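Probable mannosyltransferase KTR4 (Saccharomyces cerevisiae, PDB 5A07) is a probable mannosyltransferase of the GT-A clan, seen here with guanosine-5'-diphosphate and a manganese ion bound. Local coordinates at residues G101-T106 and F134-T139. Sequence-based numbering, arbitrary orientation.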
# COMPACT_ATOMS: atom_id res chain seq x y z
N GLY B 101 2.37 20.01 -11.76
CA GLY B 101 3.53 19.32 -12.29
C GLY B 101 4.77 19.60 -11.50
O GLY B 101 5.82 19.06 -11.84
N LYS B 102 4.69 20.44 -10.47
CA LYS B 102 5.92 20.93 -9.84
C LYS B 102 6.29 20.23 -8.60
O LYS B 102 7.32 20.56 -8.04
CB LYS B 102 5.84 22.42 -9.47
CG LYS B 102 5.42 23.36 -10.59
CD LYS B 102 6.04 22.97 -11.93
CE LYS B 102 7.40 23.54 -12.05
NZ LYS B 102 7.17 24.95 -12.45
N ALA B 103 5.51 19.25 -8.13
CA ALA B 103 5.96 18.50 -7.01
C ALA B 103 7.15 17.69 -7.37
O ALA B 103 7.39 17.34 -8.54
CB ALA B 103 4.83 17.62 -6.49
N LYS B 104 7.96 17.34 -6.37
CA LYS B 104 9.11 16.47 -6.62
C LYS B 104 8.68 14.98 -6.56
O LYS B 104 8.90 14.29 -5.56
CB LYS B 104 10.24 16.68 -5.60
CG LYS B 104 10.61 18.08 -5.33
CD LYS B 104 11.36 18.71 -6.40
CE LYS B 104 12.32 19.75 -5.76
NZ LYS B 104 12.56 20.77 -6.82
N GLY B 105 8.07 14.52 -7.64
CA GLY B 105 7.42 13.25 -7.65
C GLY B 105 7.66 12.53 -8.95
O GLY B 105 7.94 13.19 -9.99
N THR B 106 7.53 11.20 -8.88
CA THR B 106 7.67 10.35 -10.04
C THR B 106 6.66 9.22 -9.93
O THR B 106 6.31 8.80 -8.82
CB THR B 106 9.09 9.80 -10.17
OG1 THR B 106 9.29 9.15 -11.43
CG2 THR B 106 9.44 8.89 -9.00
N PHE B 134 -0.76 16.36 -16.33
CA PHE B 134 0.17 16.81 -15.32
C PHE B 134 1.63 16.54 -15.65
O PHE B 134 2.48 17.25 -15.21
CB PHE B 134 -0.25 16.26 -13.96
CG PHE B 134 -1.51 16.83 -13.49
CD1 PHE B 134 -1.52 18.07 -12.88
CD2 PHE B 134 -2.72 16.20 -13.70
CE1 PHE B 134 -2.70 18.70 -12.51
CE2 PHE B 134 -3.90 16.82 -13.33
CZ PHE B 134 -3.92 18.07 -12.72
N GLY B 135 1.93 15.44 -16.35
CA GLY B 135 3.24 15.17 -16.92
C GLY B 135 4.34 14.82 -15.99
O GLY B 135 5.49 15.11 -16.26
N TYR B 136 4.03 14.16 -14.87
CA TYR B 136 5.07 13.66 -13.98
C TYR B 136 5.89 12.62 -14.73
O TYR B 136 5.38 11.81 -15.54
CB TYR B 136 4.46 13.10 -12.66
CG TYR B 136 4.09 14.30 -11.74
CD1 TYR B 136 5.08 14.93 -10.99
CD2 TYR B 136 2.81 14.83 -11.67
CE1 TYR B 136 4.80 16.06 -10.21
CE2 TYR B 136 2.53 15.96 -10.92
CZ TYR B 136 3.54 16.59 -10.21
OH TYR B 136 3.28 17.66 -9.46
N PRO B 137 7.15 12.54 -14.40
CA PRO B 137 8.04 11.57 -15.02
C PRO B 137 7.89 10.16 -14.52
O PRO B 137 7.27 9.91 -13.49
CB PRO B 137 9.44 12.03 -14.56
CG PRO B 137 9.20 12.78 -13.29
CD PRO B 137 7.82 13.38 -13.40
N TYR B 138 8.36 9.22 -15.33
CA TYR B 138 8.41 7.82 -14.96
C TYR B 138 9.79 7.37 -14.63
O TYR B 138 10.75 7.62 -15.39
CB TYR B 138 7.89 6.93 -16.08
CG TYR B 138 6.42 7.12 -16.39
CD1 TYR B 138 6.02 8.18 -17.21
CD2 TYR B 138 5.45 6.25 -15.93
CE1 TYR B 138 4.66 8.39 -17.52
CE2 TYR B 138 4.09 6.46 -16.22
CZ TYR B 138 3.71 7.53 -17.01
OH TYR B 138 2.38 7.76 -17.30
N THR B 139 9.88 6.59 -13.57
CA THR B 139 11.09 5.93 -13.20
C THR B 139 10.86 4.45 -13.22
O THR B 139 9.89 3.94 -12.58
CB THR B 139 11.55 6.33 -11.79
OG1 THR B 139 11.78 7.75 -11.72
CG2 THR B 139 12.87 5.65 -11.43
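Tyr136 reaches into the bend of 101-106 and meets the backbone with its hydroxyl. Ala103 N donates to Tyr136 OH over 3.0 Å; this nitrogen lies in the plane of the phenol, at its edge, and the angle at hydrogen is 150°. Asp244 OD2 grips the same hydroxyl and also bonds Gly101 N, so one carboxylate ties both segments to the residue just ahead of helix 245-251. CB of Tyr136 points toward 101-106, and CG stands anti to the carbonyl carbon, beside the backbone N (chi1 -78°). The ring edge meets two carbonyls, Gly105 O lying 3.5 Å from Tyr136 CD1 and Ala103 O 3.3 Å from CE1. Ala103 CB sits 4.0 Å from Tyr136 CE1. Phe246, from helix 245-251, packs edge-to-face with the same ring. Gly101 passes close to Phe134, its CA 3.7 Å from Phe134 O.

The two segments lead into strands 105-110 and 138-142, parallel neighbours joined through helix 116-131 as a beta-alpha-beta unit of the nucleotide-binding, Rossmann-like half of a GT-A fold. GDP lies about 12 Å from the side chain of Thr139.

At the strand starts the polar contact is between side-chain hydroxyls and a carbonyl. Thr106 OG1, anti to its backbone N (chi1 -170°), stands 3.0 Å from Pro137 O and 2.9 Å from Thr139 OG1; the threonine side chains cross at about a right angle. Pro137 adds ring carbons, its CD 3.4 Å from Gly105 O. On the other side of strand 105-110, Thr106 pairs through its backbone with Tyr227 and Trp229.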